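Local coordinates for protein mandelate racemase/muconate lactonizing enzyme (Polaromonas sp., PDB 2OG9) that probably catalyses proton abstraction from a carboxylate substrate, as in racemisation of mandelate, being a TIM-barrel member of the enolase superfamily, at residues A[13-18]-A[86-91]; A[110-115]-A[266-271]; A[136-141]-A[361-366]; A[211-216]-A[237-242]. All blocks are in the same frame, centred on the assembly; numbering follows the deposited sequence.

Interactions 2, 3 and 4 are mostly buried, whereas interaction 1 is only partly so and its centre lies about 27 Å from the centre of the chain. Interaction 1 joins two parts of the N-terminal domain by backbone bonds over an apolar patch. Interactions 2 and 3 tie the flanks of the same N-terminal helical region to the barrel domain, the first by methylene packing and one water, the second by a main-chain bridge. Interaction 4 is a pair of neighbouring barrel strands, with four backbone bonds and a group of acidic side chains. It touches interaction 2 through Met-266, whose CG is 3.2 Å from Glu-240 OE1; interaction 1 lies on the opposite side of the chain's centre.

Interaction 1. Residues A[13-18]-A[86-91]; sequences DRITWV and ALIGED
Ile-15 meets the 86-91 loop with both its backbone polar groups. Its N donates to Glu-90 O at 2.8 Å, and its O accepts from Gly-89 N at 2.6 Å. The side chain rests on the Leu-87 peptide, CB lying 3.3 Å from Leu-87 O. With CG1 anti to the carbonyl carbon (chi1 -62°), CD1 extends to within 4.1 Å of Leu-87 CB. Ile-15 also packs on Leu-98 and Leu-126 of helices 95-104 and 114-133. An alanine in place of Ile-15 would probably keep the backbone bonds but open a gap beside Leu-87 CB, where CD1 now packs. Ile-88 starts away from the strand, but its CD1 bends back to 3.6 Å from Thr-16 O and touches Val-18 CG2, the two side chains running past each other in opposite directions. Asp-13 O, buried here without a hydrogen-bond partner in the model, receives a CA-H contact from Asp-91 CA at 3.5 Å.

A type II turn from Leu-87 to Glu-90 presents these groups. Gly-89, with phi at 89°, has no CB to jam against the carbonyl before it. Farther out, Glu-90 forms a salt bridge with Lys-101, while Asp-91 accepts from Ser-12 N and pairs with Lys-140 of the second subunit. Thr-16 and Trp-17 both face Glu-55 in a classic beta bulge, placing the contact at the start of strand 15-26 in the antiparallel sheet of the enolase-type N-terminal domain.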
loop_
_atom_site.group_PDB
_atom_site.type_symbol
_atom_site.label_atom_id
_atom_site.label_comp_id
_atom_site.label_asym_id
_atom_site.label_seq_id
_atom_site.Cartn_x
_atom_site.Cartn_y
_atom_site.Cartn_z
ATOM N N ASP A 13 -8.179 -33.571 34.740
ATOM C CA ASP A 13 -9.368 -34.404 34.850
ATOM C C ASP A 13 -9.389 -35.302 33.615
ATOM O O ASP A 13 -8.425 -35.335 32.849
ATOM C CB ASP A 13 -10.619 -33.521 34.862
ATOM C CG ASP A 13 -11.812 -34.202 35.499
ATOM O OD1 ASP A 13 -11.817 -35.452 35.598
ATOM O OD2 ASP A 13 -12.754 -33.478 35.894
ATOM N N ARG A 14 -10.488 -36.016 33.414
ATOM C CA ARG A 14 -10.607 -36.894 32.263
ATOM C C ARG A 14 -12.075 -37.066 31.879
ATOM O O ARG A 14 -12.907 -37.413 32.715
ATOM C CB ARG A 14 -9.980 -38.252 32.586
ATOM C CG ARG A 14 -9.804 -39.162 31.392
ATOM C CD ARG A 14 -10.503 -40.489 31.636
ATOM N NE ARG A 14 -10.104 -41.081 32.912
ATOM C CZ ARG A 14 -10.751 -42.078 33.507
ATOM N NH1 ARG A 14 -11.830 -42.600 32.943
ATOM N NH2 ARG A 14 -10.325 -42.546 34.674
ATOM N N ILE A 15 -12.384 -36.804 30.613
ATOM C CA ILE A 15 -13.745 -36.925 30.101
ATOM C C ILE A 15 -14.115 -38.401 30.007
ATOM O O ILE A 15 -13.390 -39.188 29.403
ATOM C CB ILE A 15 -13.869 -36.284 28.694
ATOM C CG1 ILE A 15 -13.554 -34.785 28.781
ATOM C CG2 ILE A 15 -15.261 -36.540 28.123
ATOM C CD1 ILE A 15 -13.555 -34.057 27.439
ATOM N N THR A 16 -15.250 -38.772 30.587
ATOM C CA THR A 16 -15.665 -40.167 30.568
ATOM C C THR A 16 -17.009 -40.420 29.899
ATOM O O THR A 16 -17.297 -41.543 29.492
ATOM C CB THR A 16 -15.720 -40.732 32.005
ATOM O OG1 THR A 16 -16.586 -39.921 32.806
ATOM C CG2 THR A 16 -14.330 -40.733 32.629
ATOM N N TRP A 17 -17.823 -39.379 29.760
ATOM C CA TRP A 17 -19.146 -39.537 29.168
ATOM C C TRP A 17 -19.540 -38.303 28.373
ATOM O O TRP A 17 -19.221 -37.183 28.757
ATOM C CB TRP A 17 -20.173 -39.765 30.286
ATOM C CG TRP A 17 -21.592 -39.971 29.828
ATOM C CD1 TRP A 17 -22.129 -41.113 29.300
ATOM C CD2 TRP A 17 -22.670 -39.026 29.915
ATOM N NE1 TRP A 17 -23.472 -40.939 29.061
ATOM C CE2 TRP A 17 -23.831 -39.668 29.429
ATOM C CE3 TRP A 17 -22.766 -37.699 30.356
ATOM C CZ2 TRP A 17 -25.075 -39.030 29.376
ATOM C CZ3 TRP A 17 -24.004 -37.062 30.304
ATOM C CH2 TRP A 17 -25.142 -37.730 29.816
ATOM N N VAL A 18 -20.232 -38.519 27.263
ATOM C CA VAL A 18 -20.691 -37.422 26.421
ATOM C C VAL A 18 -22.049 -37.783 25.843
ATOM O O VAL A 18 -22.248 -38.902 25.377
ATOM C CB VAL A 18 -19.722 -37.153 25.240
ATOM C CG1 VAL A 18 -20.253 -36.019 24.386
ATOM C CG2 VAL A 18 -18.335 -36.816 25.755
ATOM N N ALA A 86 -13.998 -38.946 20.214
ATOM C CA ALA A 86 -12.663 -38.357 20.306
ATOM C C ALA A 86 -12.441 -37.591 21.606
ATOM O O ALA A 86 -11.307 -37.264 21.953
ATOM C CB ALA A 86 -12.412 -37.434 19.108
ATOM N N LEU A 87 -13.522 -37.299 22.325
ATOM C CA LEU A 87 -13.410 -36.563 23.581
ATOM C C LEU A 87 -13.148 -37.462 24.786
ATOM O O LEU A 87 -12.584 -37.019 25.780
ATOM C CB LEU A 87 -14.686 -35.748 23.839
ATOM C CG LEU A 87 -14.912 -34.472 23.025
ATOM C CD1 LEU A 87 -16.290 -33.893 23.345
ATOM C CD2 LEU A 87 -13.817 -33.453 23.355
ATOM N N ILE A 88 -13.557 -38.722 24.701
ATOM C CA ILE A 88 -13.368 -39.635 25.824
ATOM C C ILE A 88 -11.902 -39.810 26.213
ATOM O O ILE A 88 -11.047 -40.054 25.365
ATOM C CB ILE A 88 -13.967 -41.023 25.524
ATOM C CG1 ILE A 88 -15.449 -40.885 25.161
ATOM C CG2 ILE A 88 -13.791 -41.932 26.736
ATOM C CD1 ILE A 88 -16.305 -40.231 26.242
ATOM N N GLY A 89 -11.622 -39.677 27.505
ATOM C CA GLY A 89 -10.266 -39.838 27.995
ATOM C C GLY A 89 -9.426 -38.573 28.007
ATOM O O GLY A 89 -8.362 -38.541 28.625
ATOM N N GLU A 90 -9.900 -37.529 27.334
ATOM C CA GLU A 90 -9.163 -36.269 27.259
ATOM C C GLU A 90 -9.348 -35.365 28.474
ATOM O O GLU A 90 -10.363 -35.430 29.170
ATOM C CB GLU A 90 -9.577 -35.496 26.003
ATOM C CG GLU A 90 -9.211 -36.160 24.686
ATOM C CD GLU A 90 -7.720 -36.124 24.407
ATOM O OE1 GLU A 90 -7.026 -35.252 24.969
ATOM O OE2 GLU A 90 -7.241 -36.956 23.611
ATOM N N ASP A 91 -8.352 -34.516 28.711
ATOM C CA ASP A 91 -8.382 -33.563 29.817
ATOM C C ASP A 91 -9.310 -32.420 29.381
ATOM O O ASP A 91 -8.980 -31.663 28.470
ATOM C CB ASP A 91 -6.968 -33.022 30.068
ATOM C CG ASP A 91 -6.875 -32.189 31.331
ATOM O OD1 ASP A 91 -7.908 -31.622 31.746
ATOM O OD2 ASP A 91 -5.766 -32.090 31.899
#

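Interaction 2. Residues A[110-115]-A[266-271]; sequences GRSGLS and MLTSAA
Ser-112 and Ser-269 meet where two helix N-termini approach each other across the boundary between the N-terminal domain and the TIM barrel: Gly-113 is the N-cap of helix 114-133, and Ser-269 that of helix 270-278.

Van der Waals packing carries the direct contact, methylene against methylene. Ser-112 CB lies 3.5 Å from Ser-269 CB, and the same carbon is 3.5 Å from Thr-268 O. Thr-268 OG1 flanks it at 3.7 Å from Ser-112 CB. Thr-268 also packs on Gly-110 of the third subunit, so the contact is part of a subunit interface as well. Ser-269 OG stands between its own backbone N and carbonyl carbon (chi1 71°) and accepts from Glu-272 N, a capping bond that turns the hydroxyl to its own helix while CB faces Ser-112.

No direct hydrogen bond crosses between the segments. A polar link runs outward to the third subunit, where Arg-111 forms a salt bridge with Asp-243 of that chain.

Water supplies the one polar link between the two loops: a single molecule is hydrogen-bonded to Thr-268 O at 2.8 Å and accepts, weakly, from Gly-113 N at 3.3 Å.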
loop_
_atom_site.group_PDB
_atom_site.type_symbol
_atom_site.label_atom_id
_atom_site.label_comp_id
_atom_site.label_asym_id
_atom_site.label_seq_id
_atom_site.Cartn_x
_atom_site.Cartn_y
_atom_site.Cartn_z
ATOM N N GLY A 110 -13.235 -28.938 6.843
ATOM C CA GLY A 110 -12.864 -27.539 6.988
ATOM C C GLY A 110 -12.913 -26.959 8.394
ATOM O O GLY A 110 -13.124 -27.676 9.373
ATOM N N ARG A 111 -12.723 -25.648 8.487
ATOM C CA ARG A 111 -12.719 -24.957 9.770
ATOM C C ARG A 111 -13.933 -24.064 9.992
ATOM O O ARG A 111 -13.889 -23.151 10.820
ATOM C CB ARG A 111 -11.461 -24.100 9.906
ATOM C CG ARG A 111 -10.166 -24.869 9.967
ATOM C CD ARG A 111 -9.026 -23.898 10.233
ATOM N NE ARG A 111 -7.728 -24.553 10.362
ATOM C CZ ARG A 111 -6.600 -23.902 10.634
ATOM N NH1 ARG A 111 -6.622 -22.585 10.803
ATOM N NH2 ARG A 111 -5.454 -24.565 10.731
ATOM N N SER A 112 -15.008 -24.314 9.258
ATOM C CA SER A 112 -16.214 -23.511 9.409
ATOM C C SER A 112 -17.422 -24.295 8.945
ATOM O O SER A 112 -17.288 -25.323 8.285
ATOM C CB SER A 112 -16.107 -22.227 8.587
ATOM O OG SER A 112 -16.126 -22.517 7.204
ATOM N N GLY A 113 -18.608 -23.806 9.288
ATOM C CA GLY A 113 -19.812 -24.494 8.867
ATOM C C GLY A 113 -20.329 -25.513 9.859
ATOM O O GLY A 113 -20.053 -25.428 11.056
ATOM N N LEU A 114 -21.071 -26.492 9.354
ATOM C CA LEU A 114 -21.673 -27.518 10.200
ATOM C C LEU A 114 -20.732 -28.288 11.123
ATOM O O LEU A 114 -21.083 -28.550 12.274
ATOM C CB LEU A 114 -22.453 -28.525 9.345
ATOM C CG LEU A 114 -23.636 -28.008 8.520
ATOM C CD1 LEU A 114 -24.275 -29.168 7.765
ATOM C CD2 LEU A 114 -24.663 -27.345 9.434
ATOM N N SER A 115 -19.549 -28.660 10.640
ATOM C CA SER A 115 -18.638 -29.430 11.481
ATOM C C SER A 115 -18.126 -28.646 12.688
ATOM O O SER A 115 -18.103 -29.169 13.802
ATOM C CB SER A 115 -17.459 -29.955 10.659
ATOM O OG SER A 115 -16.716 -28.893 10.098
HETATM N N MSE A 266 -23.963 -13.427 10.151
HETATM C CA MSE A 266 -24.045 -14.575 9.245
HETATM C C MSE A 266 -22.757 -15.382 9.102
HETATM O O MSE A 266 -22.780 -16.520 8.621
HETATM C CB MSE A 266 -24.477 -14.111 7.850
HETATM C CG MSE A 266 -25.828 -13.423 7.812
HETATM SE SE MSE A 266 -27.214 -14.569 8.519
HETATM C CE MSE A 266 -27.213 -15.906 7.114
ATOM N N LEU A 267 -21.640 -14.796 9.518
ATOM C CA LEU A 267 -20.338 -15.440 9.392
ATOM C C LEU A 267 -20.197 -16.678 10.278
ATOM O O LEU A 267 -20.774 -16.743 11.361
ATOM C CB LEU A 267 -19.235 -14.412 9.683
ATOM C CG LEU A 267 -19.378 -13.137 8.835
ATOM C CD1 LEU A 267 -18.186 -12.216 9.052
ATOM C CD2 LEU A 267 -19.495 -13.514 7.357
ATOM N N THR A 268 -19.424 -17.657 9.814
ATOM C CA THR A 268 -19.261 -18.903 10.554
ATOM C C THR A 268 -17.846 -19.295 10.966
ATOM O O THR A 268 -17.598 -20.461 11.269
ATOM C CB THR A 268 -19.866 -20.082 9.755
ATOM O OG1 THR A 268 -19.218 -20.180 8.479
ATOM C CG2 THR A 268 -21.348 -19.865 9.532
ATOM N N SER A 269 -16.915 -18.348 10.978
ATOM C CA SER A 269 -15.544 -18.670 11.378
ATOM C C SER A 269 -14.752 -17.433 11.754
ATOM O O SER A 269 -15.104 -16.316 11.369
ATOM C CB SER A 269 -14.804 -19.410 10.252
ATOM O OG SER A 269 -14.507 -18.547 9.164
ATOM N N ALA A 270 -13.676 -17.639 12.505
ATOM C CA ALA A 270 -12.824 -16.536 12.927
ATOM C C ALA A 270 -12.199 -15.894 11.693
ATOM O O ALA A 270 -12.043 -14.675 11.629
ATOM C CB ALA A 270 -11.733 -17.042 13.871
ATOM N N ALA A 271 -11.845 -16.726 10.716
ATOM C CA ALA A 271 -11.239 -16.238 9.482
ATOM C C ALA A 271 -12.143 -15.260 8.723
ATOM O O ALA A 271 -11.666 -14.243 8.209
ATOM C CB ALA A 271 -10.864 -17.417 8.583
HETATM O O HOH W 1 -18.692 -22.731 12.397
#

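Interaction 3. Residues A[136-141]-A[361-366]; sequences LSLAKL and PGLGLT
The N-terminus of helix 138-142 is bridged to a type II' turn at Pro-361 to Gly-364, with Ser-137 and Gly-362 forming a single backbone bridge. Both hydrogen bonds of that bridge belong to Gly-362: its N donates to Leu-136 O at 2.8 Å, and its O accepts from Leu-138 N at 2.9 Å. The second bond is the more bent, 145° at the hydrogen, with the donor standing above the carbonyl plane. Pro-361 CA adds a CA-H contact to Leu-136 O at 3.5 Å.

Beside this polar strip Leu-138 and Leu-363 lie side by side, pointing the same way, and touch through CD2 to CD2 at 3.6 Å. Leu-138 reaches its neighbour with CG anti to the backbone N (chi1 176°). Ser-137 turns its hydroxyl to the helix instead, OG accepting from Lys-140 N at 3.1 Å as the N-cap.

His-323 of helix 318-326 joins the two segments a second time, bonded at ND1 to Ala-139 N and at NE2 to Leu-363 O, which is consistent with a proton on NE2. Asp-128 OD1 takes Leu-363 N, tying the turn to helix 114-133 as well. Lys-140, which takes no part in the contact with 361-366, forms a salt bridge with Asp-94 of the second subunit.

Between the two segments the polar bonds are all main-chain, with one leucine pair beside them; the positive phi of Gly-362 (64°) suits the second position of a type II' turn and lets both its N and O face the 136-141 segment.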
loop_
_atom_site.group_PDB
_atom_site.type_symbol
_atom_site.label_atom_id
_atom_site.label_comp_id
_atom_site.label_asym_id
_atom_site.label_seq_id
_atom_site.Cartn_x
_atom_site.Cartn_y
_atom_site.Cartn_z
ATOM N N LEU A 136 -17.392 -20.165 39.461
ATOM C CA LEU A 136 -17.599 -18.843 38.882
ATOM C C LEU A 136 -18.529 -18.866 37.682
ATOM O O LEU A 136 -18.621 -19.869 36.972
ATOM C CB LEU A 136 -16.263 -18.254 38.419
ATOM C CG LEU A 136 -15.113 -18.042 39.401
ATOM C CD1 LEU A 136 -13.865 -17.600 38.617
ATOM C CD2 LEU A 136 -15.501 -17.004 40.435
ATOM N N SER A 137 -19.231 -17.759 37.460
ATOM C CA SER A 137 -20.091 -17.660 36.294
ATOM C C SER A 137 -19.098 -17.637 35.129
ATOM O O SER A 137 -17.904 -17.424 35.339
ATOM C CB SER A 137 -20.881 -16.350 36.324
ATOM O OG SER A 137 -20.005 -15.236 36.343
ATOM N N LEU A 138 -19.571 -17.869 33.912
ATOM C CA LEU A 138 -18.672 -17.842 32.767
ATOM C C LEU A 138 -18.062 -16.450 32.658
ATOM O O LEU A 138 -16.876 -16.304 32.372
ATOM C CB LEU A 138 -19.424 -18.179 31.476
ATOM C CG LEU A 138 -18.598 -18.089 30.182
ATOM C CD1 LEU A 138 -17.388 -19.017 30.275
ATOM C CD2 LEU A 138 -19.464 -18.460 28.996
ATOM N N ALA A 139 -18.871 -15.423 32.908
ATOM C CA ALA A 139 -18.383 -14.049 32.826
ATOM C C ALA A 139 -17.222 -13.787 33.784
ATOM O O ALA A 139 -16.258 -13.115 33.427
ATOM C CB ALA A 139 -19.522 -13.064 33.106
ATOM N N LYS A 140 -17.318 -14.312 35.005
ATOM C CA LYS A 140 -16.266 -14.104 35.984
ATOM C C LYS A 140 -15.039 -14.964 35.692
ATOM O O LYS A 140 -13.920 -14.578 36.026
ATOM C CB LYS A 140 -16.792 -14.375 37.400
ATOM C CG LYS A 140 -17.796 -13.321 37.889
ATOM C CD LYS A 140 -17.132 -11.951 38.088
ATOM C CE LYS A 140 -18.164 -10.880 38.469
ATOM N NZ LYS A 140 -17.538 -9.571 38.849
ATOM N N LEU A 141 -15.236 -16.124 35.075
ATOM C CA LEU A 141 -14.096 -16.973 34.747
ATOM C C LEU A 141 -13.249 -16.238 33.710
ATOM O O LEU A 141 -12.024 -16.175 33.810
ATOM C CB LEU A 141 -14.556 -18.312 34.169
ATOM C CG LEU A 141 -13.441 -19.205 33.611
ATOM C CD1 LEU A 141 -12.527 -19.664 34.733
ATOM C CD2 LEU A 141 -14.062 -20.407 32.905
ATOM N N PRO A 361 -22.858 -20.398 38.718
ATOM C CA PRO A 361 -21.699 -21.043 38.081
ATOM C C PRO A 361 -21.884 -21.409 36.606
ATOM O O PRO A 361 -22.959 -21.860 36.199
ATOM C CB PRO A 361 -21.473 -22.278 38.948
ATOM C CG PRO A 361 -21.912 -21.809 40.312
ATOM C CD PRO A 361 -23.184 -21.052 40.001
ATOM N N GLY A 362 -20.823 -21.219 35.819
ATOM C CA GLY A 362 -20.860 -21.532 34.397
ATOM C C GLY A 362 -21.841 -20.697 33.598
ATOM O O GLY A 362 -22.016 -19.506 33.863
ATOM N N LEU A 363 -22.475 -21.316 32.605
ATOM C CA LEU A 363 -23.462 -20.626 31.788
ATOM C C LEU A 363 -24.711 -20.336 32.603
ATOM O O LEU A 363 -25.464 -19.418 32.287
ATOM C CB LEU A 363 -23.862 -21.477 30.582
ATOM C CG LEU A 363 -22.926 -21.511 29.379
ATOM C CD1 LEU A 363 -23.574 -22.331 28.266
ATOM C CD2 LEU A 363 -22.665 -20.090 28.904
ATOM N N GLY A 364 -24.932 -21.132 33.643
ATOM C CA GLY A 364 -26.102 -20.953 34.482
ATOM C C GLY A 364 -27.355 -21.504 33.825
ATOM O O GLY A 364 -28.454 -20.968 34.007
ATOM N N LEU A 365 -27.193 -22.579 33.062
ATOM C CA LEU A 365 -28.313 -23.195 32.360
ATOM C C LEU A 365 -28.446 -24.693 32.617
ATOM O O LEU A 365 -27.447 -25.410 32.722
ATOM C CB LEU A 365 -28.167 -22.984 30.845
ATOM C CG LEU A 365 -28.072 -21.561 30.287
ATOM C CD1 LEU A 365 -27.693 -21.641 28.811
ATOM C CD2 LEU A 365 -29.397 -20.819 30.466
ATOM N N THR A 366 -29.692 -25.150 32.711
ATOM C CA THR A 366 -30.009 -26.565 32.885
ATOM C C THR A 366 -31.197 -26.825 31.967
ATOM O O THR A 366 -32.047 -25.951 31.788
ATOM C CB THR A 366 -30.391 -26.921 34.347
ATOM O OG1 THR A 366 -31.456 -26.072 34.789
ATOM C CG2 THR A 366 -29.186 -26.768 35.267
#

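Interaction 4. Residues A[211-216]-A[237-242]; sequences MVDANQ and WIEEPL
Met-211, a selenomethionine, and Trp-237 meet because each holds CG between its backbone N and carbonyl carbon (chi1 41° and 70°). Further bends along the Met-211 chain set CE over the indole face, 3.7 Å from the centroid of the six-membered ring, a CH-pi contact with SE farther out. Trp-237 NE1 makes a weak bond to Glu-239 OE1 at 3.1 Å. An alanine in place of Trp-237 would probably leave Met-211 CE without its surface and Glu-239 without this donor.

The backbones run parallel: Val-212 N donates to Trp-237 O, Glu-239 N to Val-212 O at 2.8 Å, and Ala-214 N to Glu-239 O. Beyond the strands, Gln-216 N donates to Glu-240 O at 2.7 Å. Asp-213 OD2 and Glu-239 OE2, both acceptors, come within 3.0 Å, with Lys-182 in a salt bridge to Asp-213. Asp-213, Glu-239 and nearby Glu-265 recall the metal-binding carboxylates of the enolase superfamily, though the calcium modelled here is at Ala-254 and Phe-257.

On the other face Val-212 CG2 packs 3.9 Å from Ile-238 CG1, and Ile-238 leans on helix 220-230, the crossover helix of this beta-alpha-beta unit; in the barrel the pair 210-213 and 238-239 is flanked by strands 181-184 and 261-263.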
loop_
_atom_site.group_PDB
_atom_site.type_symbol
_atom_site.label_atom_id
_atom_site.label_comp_id
_atom_site.label_asym_id
_atom_site.label_seq_id
_atom_site.Cartn_x
_atom_site.Cartn_y
_atom_site.Cartn_z
HETATM N N MSE A 211 -32.453 1.173 16.382
HETATM C CA MSE A 211 -31.575 0.581 15.377
HETATM C C MSE A 211 -32.434 -0.107 14.329
HETATM O O MSE A 211 -33.580 -0.444 14.596
HETATM C CB MSE A 211 -30.592 -0.433 15.997
HETATM C CG MSE A 211 -31.156 -1.358 17.062
HETATM SE SE MSE A 211 -31.033 -0.578 18.833
HETATM C CE MSE A 211 -29.397 -1.421 19.491
ATOM N N VAL A 212 -31.895 -0.292 13.129
ATOM C CA VAL A 212 -32.640 -0.969 12.076
ATOM C C VAL A 212 -31.833 -2.143 11.532
ATOM O O VAL A 212 -30.599 -2.155 11.600
ATOM C CB VAL A 212 -33.015 -0.008 10.914
ATOM C CG1 VAL A 212 -33.855 1.147 11.444
ATOM C CG2 VAL A 212 -31.762 0.512 10.227
ATOM N N ASP A 213 -32.544 -3.134 11.001
ATOM C CA ASP A 213 -31.936 -4.339 10.448
ATOM C C ASP A 213 -32.505 -4.532 9.044
ATOM O O ASP A 213 -33.707 -4.763 8.892
ATOM C CB ASP A 213 -32.307 -5.532 11.333
ATOM C CG ASP A 213 -31.529 -6.786 10.995
ATOM O OD1 ASP A 213 -30.941 -6.869 9.896
ATOM O OD2 ASP A 213 -31.519 -7.704 11.843
ATOM N N ALA A 214 -31.653 -4.437 8.024
ATOM C CA ALA A 214 -32.101 -4.584 6.638
ATOM C C ALA A 214 -32.016 -6.017 6.131
ATOM O O ALA A 214 -32.478 -6.322 5.029
ATOM C CB ALA A 214 -31.295 -3.659 5.729
ATOM N N ASN A 215 -31.417 -6.888 6.936
ATOM C CA ASN A 215 -31.266 -8.302 6.603
ATOM C C ASN A 215 -30.770 -8.592 5.183
ATOM O O ASN A 215 -31.395 -9.359 4.445
ATOM C CB ASN A 215 -32.587 -9.039 6.841
ATOM C CG ASN A 215 -33.101 -8.868 8.260
ATOM O OD1 ASN A 215 -33.509 -7.772 8.654
ATOM N ND2 ASN A 215 -33.073 -9.948 9.038
ATOM N N GLN A 216 -29.645 -7.984 4.813
ATOM C CA GLN A 216 -29.032 -8.186 3.500
ATOM C C GLN A 216 -29.977 -7.944 2.325
ATOM O O GLN A 216 -29.779 -8.511 1.253
ATOM C CB GLN A 216 -28.488 -9.617 3.382
ATOM C CG GLN A 216 -27.619 -10.092 4.538
ATOM C CD GLN A 216 -27.078 -11.500 4.323
ATOM O OE1 GLN A 216 -26.298 -11.744 3.405
ATOM N NE2 GLN A 216 -27.498 -12.433 5.170
ATOM N N TRP A 237 -27.401 1.928 15.057
ATOM C CA TRP A 237 -26.724 1.286 13.941
ATOM C C TRP A 237 -27.683 0.856 12.840
ATOM O O TRP A 237 -28.900 0.837 13.029
ATOM C CB TRP A 237 -25.911 0.061 14.410
ATOM C CG TRP A 237 -26.719 -1.135 14.869
ATOM C CD1 TRP A 237 -27.668 -1.822 14.156
ATOM C CD2 TRP A 237 -26.600 -1.815 16.126
ATOM N NE1 TRP A 237 -28.140 -2.885 14.893
ATOM C CE2 TRP A 237 -27.502 -2.903 16.104
ATOM C CE3 TRP A 237 -25.814 -1.612 17.268
ATOM C CZ2 TRP A 237 -27.639 -3.787 17.185
ATOM C CZ3 TRP A 237 -25.952 -2.491 18.342
ATOM C CH2 TRP A 237 -26.857 -3.563 18.290
ATOM N N ILE A 238 -27.109 0.556 11.680
ATOM C CA ILE A 238 -27.850 0.051 10.534
ATOM C C ILE A 238 -27.214 -1.324 10.352
ATOM O O ILE A 238 -26.030 -1.437 10.030
ATOM C CB ILE A 238 -27.639 0.927 9.286
ATOM C CG1 ILE A 238 -28.330 2.285 9.497
ATOM C CG2 ILE A 238 -28.188 0.204 8.048
ATOM C CD1 ILE A 238 -28.121 3.283 8.365
ATOM N N GLU A 239 -28.009 -2.362 10.581
ATOM C CA GLU A 239 -27.545 -3.745 10.530
ATOM C C GLU A 239 -27.749 -4.480 9.204
ATOM O O GLU A 239 -28.823 -4.422 8.604
ATOM C CB GLU A 239 -28.239 -4.508 11.666
ATOM C CG GLU A 239 -27.813 -5.944 11.888
ATOM C CD GLU A 239 -28.531 -6.551 13.084
ATOM O OE1 GLU A 239 -28.820 -5.797 14.036
ATOM O OE2 GLU A 239 -28.801 -7.770 13.085
ATOM N N GLU A 240 -26.704 -5.176 8.764
ATOM C CA GLU A 240 -26.733 -5.955 7.530
ATOM C C GLU A 240 -27.368 -5.244 6.338
ATOM O O GLU A 240 -28.289 -5.771 5.714
ATOM C CB GLU A 240 -27.472 -7.272 7.778
ATOM C CG GLU A 240 -26.689 -8.296 8.577
ATOM C CD GLU A 240 -25.637 -9.004 7.744
ATOM O OE1 GLU A 240 -25.510 -10.241 7.887
ATOM O OE2 GLU A 240 -24.936 -8.329 6.949
ATOM N N PRO A 241 -26.885 -4.040 6.002
ATOM C CA PRO A 241 -27.477 -3.339 4.861
ATOM C C PRO A 241 -27.231 -4.061 3.536
ATOM O O PRO A 241 -28.028 -3.948 2.606
ATOM C CB PRO A 241 -26.804 -1.970 4.913
ATOM C CG PRO A 241 -25.437 -2.297 5.489
ATOM C CD PRO A 241 -25.795 -3.253 6.605
ATOM N N LEU A 242 -26.140 -4.819 3.467
ATOM C CA LEU A 242 -25.768 -5.541 2.248
ATOM C C LEU A 242 -25.539 -7.028 2.490
ATOM O O LEU A 242 -25.655 -7.507 3.615
ATOM C CB LEU A 242 -24.481 -4.951 1.680
ATOM C CG LEU A 242 -24.491 -3.462 1.333
ATOM C CD1 LEU A 242 -23.066 -2.993 1.073
ATOM C CD2 LEU A 242 -25.381 -3.227 0.120
#